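Local atomic coordinates of vinylacetyl-CoA Delta-isomerase (PDB entry 6VJR), a protein that probably dehydrates 4-hydroxybutyryl-CoA and isomerises vinylacetyl-CoA, using FAD, an iron-sulfur cluster and a separate bound iron ion. Residues V102-T113 with L281-S292; I143-K151 with S181-G189. All coordinates share one frame; numbering follows the deposited sequence. Where two conformers were deposited one is given.

Interaction 1: residues V102-T113 with L281-S292; sequences VGMDAMNSLHST and LVERFTCYHRRS. With FE (Fe (III) ion), chain I; SF4 (iron/sulfur cluster), chain E.
D105 faces H289 and S292 across two helices that run roughly antiparallel (140°), their axes 8.3 Å apart. Its OD2 takes two bonds: the anti lone pair receives H289 ND1 at 2.7 Å, nearly in the imidazole plane, and the syn lone pair receives S292 OG, also at 2.7 Å. A short acidic side chain suits this place, since it fixes the rotation of the imidazole whose NE2 binds the iron ion at 2.3 Å, a site it shares with Y293 and E443; the carboxylate would probably polarise the ring and strengthen NE2 as a ligand. R291 NH2 adds a longer salt bridge to OD1, 3.4 Å, while its NH1 bonds Q83. Packing is tightest at the middle, where small S109 sits as a knob among L281, R284, F285 and Y288, its CB 3.4 Å from F285 N. With CG anti to its backbone N (chi1 169°), F285 turns its ring edge to V102 O and A106 N, while N108 CB lies over a face of Y288. The solvent side is at partly exposed R284, whose extended chain brings NH1 to S112 OG (2.9 Å), with E116 as salt-bridge partner. Helix 77-94 packs on M104, N108 and Y288, helix 125-139 on L110, and helix 359-369 on R291.

Interaction 2: residues I143-K151 with S181-G189; sequences IGGAMTDPK and SGAKAHQTG. With FAD (flavin-adenine dinucleotide), chain F.
K184 reaches across to the 147-149 turn and spends its ammonium on fixed acceptors. NZ donates to M147 O at 2.9 Å, from above the carbonyl plane, and forms a salt bridge with D149 OD2, also 2.9 Å; M199 O is a further acceptor. Although the side chain's first bond points away from 143-151, the bend at chi2 (-63°) brings NZ back to it. D149 OD2 also accepts from T168 N. With an alanine here in place of K184, M147 O and the D149 carboxylate would probably lose this shared donor, and the loop would be freer to shift. A single backbone bond joins the segments, A185 N to T148 O at 2.8 Å, the donor lying nearly in line with the C=O, though the N-H itself is bent (149°).

Beyond it the segments share the flavin. FAD O2 receives M147 N, T148 N and Q187 NE2, a grouping likely to stabilise negative charge there; Q187 NE2 also donates to A185 O. FAD N3 donates a hydrogen bond to G145 O at 3.0 Å, T148 OG1 donates to N1, and T188 supplies N to O4 and OG1 to N5 (2.8 Å). The long, flexible K151 suits the pyrophosphate, its NZ meeting O1A at 2.8 Å. Water 3 lies between D149 O, H186 NE2 and FAD O2P, while H186 ND1 bonds T390 of the second subunit.

P150 CG rests on A183 CB, and Y409 of the second subunit packs on both. Strand 143-146 pairs with strand 195-198, whereas 181-185 belongs to the other sheet, where strand 254-259 packs on A183 and A185; past the corner at H186, Q187 touches I257.

The centres of the two interactions lie about 15 Å apart, and along the chain interaction 2 is nested within the loop closed by interaction 1: helix 101-121 leads to strand 143-146, then strand 177-188, and helix 278-292 returns beside the first helix. Interaction 1 joins helices of the N- and C-terminal family regions, whereas interaction 2 joins the end of strand 143-146 and the loop after it to strand 177-188. They touch directly: V102 CG1 packs on G145 O at 3.4 Å, and F285 CD2 lies 4.0 Å from M147 CE. Helix 278-292, with the iron ligand H289, and helix 101-121, with V102 beside the cluster, thus back onto the flavin-binding turn, consistent with one shared active-site region.

Interaction 1: residues V102-T113 with L281-S292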
loop_
_atom_site.group_PDB
_atom_site.type_symbol
_atom_site.label_atom_id
_atom_site.label_comp_id
_atom_site.label_asym_id
_atom_site.label_seq_id
_atom_site.Cartn_x
_atom_site.Cartn_y
_atom_site.Cartn_z
ATOM N N VAL A 102 30.036 1.893 6.378
ATOM C CA VAL A 102 29.914 1.271 7.696
ATOM C C VAL A 102 30.998 1.779 8.648
ATOM O O VAL A 102 30.749 2.168 9.811
ATOM C CB VAL A 102 29.955 -0.265 7.595
ATOM C CG1 VAL A 102 29.464 -0.871 8.883
ATOM C CG2 VAL A 102 29.137 -0.782 6.439
ATOM N N GLY A 103 32.231 1.816 8.133
ATOM C CA GLY A 103 33.367 2.277 8.934
ATOM C C GLY A 103 33.260 3.759 9.291
ATOM O O GLY A 103 33.634 4.181 10.397
ATOM N N MET A 104 32.758 4.565 8.343
ATOM C CA MET A 104 32.549 5.986 8.595
ATOM C C MET A 104 31.556 6.210 9.731
ATOM O O MET A 104 31.848 6.933 10.681
ATOM C CB MET A 104 32.050 6.665 7.319
ATOM C CG MET A 104 31.760 8.124 7.438
ATOM S SD MET A 104 31.104 8.800 5.891
ATOM C CE MET A 104 29.502 8.020 5.856
ATOM N N ASP A 105 30.441 5.448 9.713
ATOM C CA ASP A 105 29.421 5.563 10.748
ATOM C C ASP A 105 29.937 5.017 12.090
ATOM O O ASP A 105 29.635 5.563 13.160
ATOM C CB ASP A 105 28.157 4.923 10.193
ATOM C CG ASP A 105 27.531 5.665 9.000
ATOM O OD1 ASP A 105 27.716 6.915 8.892
ATOM O OD2 ASP A 105 26.788 5.025 8.210
ATOM N N ALA A 106 30.689 3.915 12.044
ATOM C CA ALA A 106 31.318 3.365 13.237
ATOM C C ALA A 106 32.239 4.400 13.887
ATOM O O ALA A 106 32.156 4.604 15.099
ATOM C CB ALA A 106 32.090 2.097 12.891
ATOM N N MET A 107 33.072 5.067 13.086
ATOM C CA MET A 107 34.054 6.011 13.633
ATOM C C MET A 107 33.349 7.215 14.255
ATOM O O MET A 107 33.734 7.711 15.313
ATOM C CB MET A 107 35.095 6.421 12.591
ATOM C CG MET A 107 35.985 5.216 12.314
ATOM S SD MET A 107 37.626 5.578 11.741
ATOM C CE MET A 107 37.034 6.158 10.163
ATOM N N ASN A 108 32.336 7.717 13.545
ATOM C CA ASN A 108 31.584 8.860 14.028
ATOM C C ASN A 108 30.917 8.518 15.373
ATOM O O ASN A 108 30.933 9.309 16.295
ATOM C CB ASN A 108 30.665 9.389 12.938
ATOM C CG ASN A 108 31.404 10.352 12.020
ATOM O OD1 ASN A 108 31.415 11.565 12.233
ATOM N ND2 ASN A 108 32.060 9.824 11.005
ATOM N N SER A 109 30.299 7.343 15.466
ATOM C CA SER A 109 29.637 6.924 16.691
ATOM C C SER A 109 30.625 6.684 17.837
ATOM O O SER A 109 30.361 7.014 19.007
ATOM C CB SER A 109 28.732 5.724 16.402
ATOM O OG SER A 109 29.432 4.554 15.996
ATOM N N LEU A 110 31.779 6.097 17.518
ATOM C CA LEU A 110 32.811 5.887 18.534
ATOM C C LEU A 110 33.386 7.187 19.055
ATOM O O LEU A 110 33.756 7.246 20.220
ATOM C CB LEU A 110 33.908 5.000 18.001
ATOM C CG LEU A 110 33.564 3.526 17.949
ATOM C CD1 LEU A 110 34.550 2.805 17.053
ATOM C CD2 LEU A 110 33.517 2.911 19.353
ATOM N N HIS A 111 33.436 8.223 18.216
ATOM C CA HIS A 111 34.047 9.464 18.658
ATOM C C HIS A 111 33.295 10.017 19.874
ATOM O O HIS A 111 33.896 10.332 20.905
ATOM C CB HIS A 111 34.064 10.463 17.504
ATOM C CG HIS A 111 34.817 11.703 17.780
ATOM N ND1 HIS A 111 34.272 12.728 18.518
ATOM C CD2 HIS A 111 36.070 12.098 17.436
ATOM C CE1 HIS A 111 35.171 13.729 18.576
ATOM N NE2 HIS A 111 36.269 13.370 17.934
ATOM N N SER A 112 31.960 10.065 19.791
ATOM C CA SER A 112 31.159 10.575 20.898
ATOM C C SER A 112 31.066 9.572 22.051
ATOM O O SER A 112 31.086 9.967 23.207
ATOM C CB SER A 112 29.782 11.013 20.453
ATOM O OG SER A 112 28.988 9.930 20.003
ATOM N N THR A 113 30.945 8.279 21.749
ATOM C CA THR A 113 30.725 7.281 22.785
ATOM C C THR A 113 31.976 7.160 23.665
ATOM O O THR A 113 31.876 7.130 24.889
ATOM C CB THR A 113 30.336 5.944 22.173
ATOM O OG1 THR A 113 29.168 6.104 21.370
ATOM C CG2 THR A 113 30.052 4.951 23.285
ATOM N N LEU A 281 26.498 3.026 22.069
ATOM C CA LEU A 281 27.257 2.840 20.846
ATOM C C LEU A 281 26.323 2.307 19.764
ATOM O O LEU A 281 26.382 2.750 18.627
ATOM C CB LEU A 281 28.439 1.908 21.053
ATOM C CG LEU A 281 29.260 1.628 19.798
ATOM C CD1 LEU A 281 29.824 2.929 19.241
ATOM C CD2 LEU A 281 30.354 0.633 20.171
ATOM N N VAL A 282 25.524 1.292 20.083
ATOM C CA VAL A 282 24.612 0.748 19.065
ATOM C C VAL A 282 23.619 1.801 18.560
ATOM O O VAL A 282 23.348 1.914 17.365
ATOM C CB VAL A 282 23.884 -0.469 19.629
ATOM C CG1 VAL A 282 22.815 -0.992 18.699
ATOM C CG2 VAL A 282 24.833 -1.601 20.003
ATOM N N GLU A 283 23.042 2.554 19.505
ATOM C CA GLU A 283 22.103 3.621 19.185
ATOM C C GLU A 283 22.720 4.630 18.231
ATOM O O GLU A 283 22.107 5.022 17.251
ATOM C CB GLU A 283 21.615 4.322 20.444
ATOM C CG GLU A 283 20.581 5.407 20.188
ATOM C CD GLU A 283 19.881 5.891 21.461
ATOM O OE1 GLU A 283 18.676 6.191 21.445
ATOM O OE2 GLU A 283 20.518 5.914 22.515
ATOM N N ARG A 284 23.925 5.098 18.558
ATOM C CA ARG A 284 24.527 6.103 17.719
ATOM C C ARG A 284 25.029 5.592 16.380
ATOM O O ARG A 284 24.867 6.280 15.373
ATOM C CB ARG A 284 25.587 6.840 18.524
ATOM C CG ARG A 284 25.015 7.562 19.730
ATOM C CD ARG A 284 26.025 8.430 20.396
ATOM N NE ARG A 284 25.398 9.010 21.578
ATOM C CZ ARG A 284 26.020 9.688 22.498
ATOM N NH1 ARG A 284 27.290 9.955 22.343
ATOM N NH2 ARG A 284 25.358 10.117 23.552
ATOM N N PHE A 285 25.592 4.387 16.346
ATOM C CA PHE A 285 25.991 3.778 15.092
ATOM C C PHE A 285 24.785 3.637 14.171
ATOM O O PHE A 285 24.816 4.045 12.989
ATOM C CB PHE A 285 26.659 2.430 15.295
ATOM C CG PHE A 285 26.832 1.690 13.993
ATOM C CD1 PHE A 285 27.755 2.117 13.061
ATOM C CD2 PHE A 285 25.906 0.725 13.626
ATOM C CE1 PHE A 285 27.901 1.454 11.870
ATOM C CE2 PHE A 285 26.015 0.075 12.407
ATOM C CZ PHE A 285 26.992 0.452 11.515
ATOM N N THR A 286 23.723 3.054 14.719
ATOM C CA THR A 286 22.514 2.873 13.934
ATOM C C THR A 286 21.870 4.202 13.542
ATOM O O THR A 286 21.264 4.292 12.471
ATOM C CB THR A 286 21.503 1.905 14.556
ATOM O OG1 THR A 286 21.053 2.386 15.825
ATOM C CG2 THR A 286 22.077 0.503 14.648
ATOM N N CYS A 287 21.950 5.213 14.391
ATOM C CA CYS A 287 21.447 6.532 14.048
ATOM C C CYS A 287 22.104 7.011 12.751
ATOM O O CYS A 287 21.412 7.445 11.833
ATOM C CB CYS A 287 21.752 7.485 15.195
ATOM S SG CYS A 287 21.154 9.170 14.950
ATOM N N TYR A 288 23.444 7.010 12.697
ATOM C CA TYR A 288 24.106 7.398 11.468
ATOM C C TYR A 288 23.723 6.485 10.315
ATOM O O TYR A 288 23.412 6.931 9.190
ATOM C CB TYR A 288 25.621 7.376 11.623
ATOM C CG TYR A 288 26.239 8.473 12.490
ATOM C CD1 TYR A 288 26.220 9.803 12.120
ATOM C CD2 TYR A 288 26.765 8.164 13.736
ATOM C CE1 TYR A 288 26.781 10.769 12.919
ATOM C CE2 TYR A 288 27.354 9.122 14.533
ATOM C CZ TYR A 288 27.290 10.447 14.166
ATOM O OH TYR A 288 27.871 11.409 14.957
ATOM N N HIS A 289 23.876 5.185 10.559
ATOM C CA HIS A 289 23.827 4.250 9.451
ATOM C C HIS A 289 22.425 4.161 8.828
ATOM O O HIS A 289 22.322 3.998 7.607
ATOM C CB HIS A 289 24.384 2.890 9.822
ATOM C CG HIS A 289 24.803 2.121 8.615
ATOM N ND1 HIS A 289 25.784 2.527 7.739
ATOM C CD2 HIS A 289 24.292 0.985 8.098
ATOM C CE1 HIS A 289 25.831 1.633 6.729
ATOM N NE2 HIS A 289 24.929 0.683 6.937
ATOM N N ARG A 290 21.380 4.339 9.634
ATOM C CA ARG A 290 20.001 4.271 9.150
ATOM C C ARG A 290 19.709 5.385 8.142
ATOM O O ARG A 290 18.824 5.246 7.322
ATOM C CB ARG A 290 19.026 4.234 10.326
ATOM C CG ARG A 290 18.983 2.831 10.912
ATOM C CD ARG A 290 18.121 2.661 12.114
ATOM N NE ARG A 290 18.242 1.301 12.631
ATOM C CZ ARG A 290 17.978 0.954 13.877
ATOM N NH1 ARG A 290 17.325 1.770 14.670
ATOM N NH2 ARG A 290 18.410 -0.190 14.335
ATOM N N ARG A 291 20.493 6.475 8.120
ATOM C CA ARG A 291 20.323 7.441 7.043
ATOM C C ARG A 291 21.485 7.495 6.040
ATOM O O ARG A 291 21.413 8.257 5.062
ATOM C CB ARG A 291 19.889 8.819 7.499
ATOM C CG ARG A 291 20.706 9.525 8.536
ATOM C CD ARG A 291 21.915 10.327 8.005
ATOM N NE ARG A 291 23.127 9.521 7.900
ATOM C CZ ARG A 291 24.378 10.038 7.798
ATOM N NH1 ARG A 291 24.594 11.354 7.617
ATOM N NH2 ARG A 291 25.406 9.217 7.834
ATOM N N SER A 292 22.480 6.612 6.189
ATOM C CA SER A 292 23.416 6.322 5.117
ATOM C C SER A 292 22.743 5.628 3.945
ATOM O O SER A 292 23.303 5.613 2.834
ATOM C CB SER A 292 24.633 5.580 5.660
ATOM O OG SER A 292 25.419 6.512 6.414
HETATM FE FE FE I . 24.082 -1.039 5.710
HETATM FE FE1 SF4 E . 25.495 0.419 3.457
HETATM FE FE2 SF4 E . 24.817 1.405 0.983
HETATM FE FE3 SF4 E . 26.855 -0.197 1.209
HETATM FE FE4 SF4 E . 27.083 2.348 2.028
HETATM S S1 SF4 E . 26.878 1.641 -0.088
HETATM S S2 SF4 E . 27.786 0.436 3.199
HETATM S S3 SF4 E . 24.958 2.643 2.941
HETATM S S4 SF4 E . 24.713 -0.752 1.743
HETATM O O HOH W 1 28.610 10.251 17.469
#

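Interaction 2: residues I143-K151 with S181-G189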
loop_
_atom_site.group_PDB
_atom_site.type_symbol
_atom_site.label_atom_id
_atom_site.label_comp_id
_atom_site.label_asym_id
_atom_site.label_seq_id
_atom_site.Cartn_x
_atom_site.Cartn_y
_atom_site.Cartn_z
ATOM N N ILE A 143 38.076 1.126 6.411
ATOM C CA ILE A 143 37.748 0.646 7.744
ATOM C C ILE A 143 36.408 -0.087 7.682
ATOM O O ILE A 143 35.417 0.489 7.257
ATOM C CB ILE A 143 37.635 1.817 8.727
ATOM C CG1 ILE A 143 38.810 2.821 8.634
ATOM C CG2 ILE A 143 37.413 1.287 10.151
ATOM C CD1 ILE A 143 40.175 2.234 8.872
ATOM N N GLY A 144 36.399 -1.342 8.114
ATOM C CA GLY A 144 35.185 -2.109 8.313
ATOM C C GLY A 144 34.545 -1.816 9.679
ATOM O O GLY A 144 35.231 -1.592 10.661
ATOM N N GLY A 145 33.216 -2.007 9.756
ATOM C CA GLY A 145 32.477 -1.816 10.979
ATOM C C GLY A 145 31.814 -3.119 11.319
ATOM O O GLY A 145 30.826 -3.468 10.691
ATOM N N ALA A 146 32.379 -3.809 12.306
ATOM C CA ALA A 146 31.983 -5.168 12.571
ATOM C C ALA A 146 31.204 -5.256 13.878
ATOM O O ALA A 146 31.763 -5.563 14.940
ATOM C CB ALA A 146 33.199 -6.076 12.559
ATOM N N MET A 147 29.878 -5.116 13.752
ATOM C CA MET A 147 29.022 -5.108 14.928
ATOM C C MET A 147 28.283 -6.435 15.090
ATOM O O MET A 147 28.305 -7.028 16.165
ATOM C CB MET A 147 28.052 -3.929 14.845
ATOM C CG MET A 147 27.005 -3.933 15.941
ATOM S SD MET A 147 26.081 -2.392 16.109
ATOM C CE MET A 147 27.370 -1.287 16.697
ATOM N N THR A 148 27.601 -6.870 14.051
ATOM C CA THR A 148 26.655 -7.968 14.174
ATOM C C THR A 148 27.333 -9.319 14.337
ATOM O O THR A 148 27.932 -9.842 13.405
ATOM C CB THR A 148 25.737 -7.992 12.962
ATOM O OG1 THR A 148 25.222 -6.702 12.649
ATOM C CG2 THR A 148 24.616 -8.983 13.197
ATOM N N ASP A 149 27.078 -9.952 15.496
ATOM C CA ASP A 149 27.511 -11.305 15.791
ATOM C C ASP A 149 26.485 -12.276 15.198
ATOM O O ASP A 149 25.408 -11.890 14.731
ATOM C CB ASP A 149 27.597 -11.551 17.294
ATOM C CG ASP A 149 28.380 -10.461 18.012
ATOM O OD1 ASP A 149 27.759 -9.411 18.269
ATOM O OD2 ASP A 149 29.604 -10.616 18.180
ATOM N N PRO A 150 26.809 -13.579 15.134
ATOM C CA PRO A 150 25.843 -14.563 14.660
ATOM C C PRO A 150 24.573 -14.657 15.505
ATOM O O PRO A 150 23.528 -14.907 14.917
ATOM C CB PRO A 150 26.639 -15.858 14.623
ATOM C CG PRO A 150 28.073 -15.403 14.493
ATOM C CD PRO A 150 28.119 -14.171 15.340
ATOM N N LYS A 151 24.727 -14.558 16.826
ATOM C CA LYS A 151 23.677 -14.364 17.811
ATOM C C LYS A 151 22.958 -15.633 18.304
ATOM O O LYS A 151 22.200 -15.523 19.263
ATOM C CB LYS A 151 22.605 -13.353 17.377
ATOM C CG LYS A 151 23.151 -11.944 17.165
ATOM C CD LYS A 151 22.104 -10.861 16.982
ATOM C CE LYS A 151 21.171 -11.156 15.904
ATOM N NZ LYS A 151 20.165 -10.116 15.587
ATOM N N SER A 181 37.469 -13.898 21.182
ATOM C CA SER A 181 36.948 -14.982 20.378
ATOM C C SER A 181 35.470 -14.720 20.096
ATOM O O SER A 181 34.760 -14.094 20.891
ATOM C CB SER A 181 37.134 -16.329 21.066
ATOM O OG SER A 181 38.510 -16.640 21.237
ATOM N N GLY A 182 35.018 -15.255 18.959
ATOM C CA GLY A 182 33.645 -15.110 18.537
ATOM C C GLY A 182 33.630 -14.976 17.022
ATOM O O GLY A 182 34.477 -15.534 16.334
ATOM N N ALA A 183 32.621 -14.298 16.509
ATOM C CA ALA A 183 32.504 -14.110 15.078
ATOM C C ALA A 183 31.669 -12.868 14.815
ATOM O O ALA A 183 30.894 -12.454 15.695
ATOM C CB ALA A 183 31.867 -15.314 14.473
ATOM N N LYS A 184 31.795 -12.344 13.608
ATOM C CA LYS A 184 30.985 -11.225 13.142
ATOM C C LYS A 184 30.450 -11.615 11.760
ATOM O O LYS A 184 31.214 -12.042 10.909
ATOM C CB LYS A 184 31.816 -9.936 13.092
ATOM C CG LYS A 184 32.239 -9.422 14.463
ATOM C CD LYS A 184 31.175 -8.980 15.471
ATOM C CE LYS A 184 31.725 -8.267 16.656
ATOM N NZ LYS A 184 30.634 -7.995 17.615
ATOM N N ALA A 185 29.109 -11.620 11.605
ATOM C CA ALA A 185 28.468 -12.092 10.393
ATOM C C ALA A 185 28.102 -10.944 9.463
ATOM O O ALA A 185 27.954 -9.805 9.886
ATOM C CB ALA A 185 27.256 -12.919 10.769
ATOM N N HIS A 186 27.916 -11.279 8.178
ATOM C CA HIS A 186 27.390 -10.356 7.163
ATOM C C HIS A 186 28.294 -9.141 6.936
ATOM O O HIS A 186 27.805 -8.034 6.730
ATOM C CB HIS A 186 26.027 -9.793 7.562
ATOM C CG HIS A 186 25.174 -10.772 8.285
ATOM N ND1 HIS A 186 24.571 -11.897 7.755
ATOM C CD2 HIS A 186 24.835 -10.724 9.584
ATOM C CE1 HIS A 186 23.918 -12.503 8.729
ATOM N NE2 HIS A 186 24.047 -11.797 9.841
ATOM N N GLN A 187 29.590 -9.316 7.072
ATOM C CA GLN A 187 30.482 -8.156 7.153
ATOM C C GLN A 187 30.870 -7.575 5.807
ATOM O O GLN A 187 31.593 -8.205 5.038
ATOM C CB GLN A 187 31.701 -8.584 7.963
ATOM C CG GLN A 187 31.363 -8.848 9.414
ATOM C CD GLN A 187 30.800 -7.638 10.108
ATOM O OE1 GLN A 187 31.302 -6.541 9.941
ATOM N NE2 GLN A 187 29.749 -7.815 10.902
ATOM N N THR A 188 30.364 -6.369 5.559
ATOM C CA THR A 188 30.495 -5.686 4.290
ATOM C C THR A 188 31.952 -5.277 4.069
ATOM O O THR A 188 32.504 -4.518 4.858
ATOM C CB THR A 188 29.539 -4.472 4.271
ATOM O OG1 THR A 188 28.185 -4.939 4.303
ATOM C CG2 THR A 188 29.719 -3.633 3.028
ATOM N N GLY A 189 32.512 -5.738 2.941
ATOM C CA GLY A 189 33.808 -5.271 2.482
ATOM C C GLY A 189 34.966 -5.627 3.409
ATOM O O GLY A 189 36.045 -5.055 3.283
HETATM P PA FAD F . 17.658 -11.721 12.869
HETATM O O1A FAD F . 17.954 -10.930 14.076
HETATM O O2A FAD F . 17.803 -13.187 12.959
HETATM O O5B FAD F . 16.245 -11.208 12.342
HETATM C C5B FAD F . 15.278 -12.104 11.741
HETATM C C4B FAD F . 13.905 -11.678 12.173
HETATM O O4B FAD F . 13.722 -11.994 13.574
HETATM C C3B FAD F . 13.558 -10.184 12.022
HETATM O O3B FAD F . 12.189 -10.028 11.640
HETATM C C2B FAD F . 13.778 -9.638 13.428
HETATM O O2B FAD F . 13.087 -8.444 13.761
HETATM C C1B FAD F . 13.314 -10.825 14.276
HETATM N N9A FAD F . 13.939 -10.883 15.591
HETATM C C8A FAD F . 15.250 -11.137 15.935
HETATM N N7A FAD F . 15.490 -11.152 17.221
HETATM C C5A FAD F . 14.258 -10.861 17.778
HETATM C C6A FAD F . 13.841 -10.725 19.119
HETATM N N6A FAD F . 14.657 -10.928 20.154
HETATM N N1A FAD F . 12.555 -10.366 19.340
HETATM C C2A FAD F . 11.742 -10.210 18.280
HETATM N N3A FAD F . 12.003 -10.346 16.982
HETATM C C4A FAD F . 13.296 -10.669 16.786
HETATM N N1 FAD F . 26.357 -5.911 10.134
HETATM C C2 FAD F . 27.594 -5.445 10.508
HETATM O O2 FAD F . 27.962 -5.397 11.692
HETATM N N3 FAD F . 28.437 -4.946 9.532
HETATM C C4 FAD F . 28.189 -4.896 8.191
HETATM O O4 FAD F . 29.035 -4.539 7.390
HETATM C C4X FAD F . 26.916 -5.486 7.806
HETATM N N5 FAD F . 26.597 -5.512 6.508
HETATM C C5X FAD F . 25.504 -6.267 6.139
HETATM C C6 FAD F . 25.247 -6.528 4.785
HETATM C C7 FAD F . 24.184 -7.322 4.382
HETATM C C7M FAD F . 24.010 -7.664 2.922
HETATM C C8 FAD F . 23.249 -7.760 5.341
HETATM C C8M FAD F . 22.028 -8.526 4.920
HETATM C C9 FAD F . 23.426 -7.446 6.668
HETATM C C9A FAD F . 24.573 -6.725 7.086
HETATM N N10 FAD F . 24.848 -6.499 8.434
HETATM C C10 FAD F . 26.064 -5.958 8.853
HETATM C "C1'" FAD F . 24.006 -7.229 9.401
HETATM C "C2'" FAD F . 22.663 -6.644 9.765
HETATM O "O2'" FAD F . 22.889 -5.604 10.718
HETATM C "C3'" FAD F . 21.762 -7.735 10.360
HETATM O "O3'" FAD F . 21.421 -8.590 9.286
HETATM C "C4'" FAD F . 20.536 -7.223 11.133
HETATM O "O4'" FAD F . 20.934 -6.609 12.366
HETATM C "C5'" FAD F . 19.537 -8.323 11.439
HETATM O "O5'" FAD F . 20.170 -9.348 12.187
HETATM P P FAD F . 20.133 -10.831 11.715
HETATM O O1P FAD F . 20.635 -10.990 10.348
HETATM O O2P FAD F . 20.752 -11.626 12.787
HETATM O O3P FAD F . 18.589 -11.252 11.630
HETATM O O HOH W 2 31.810 -3.527 7.456
HETATM O O HOH W 3 23.464 -12.292 12.680
#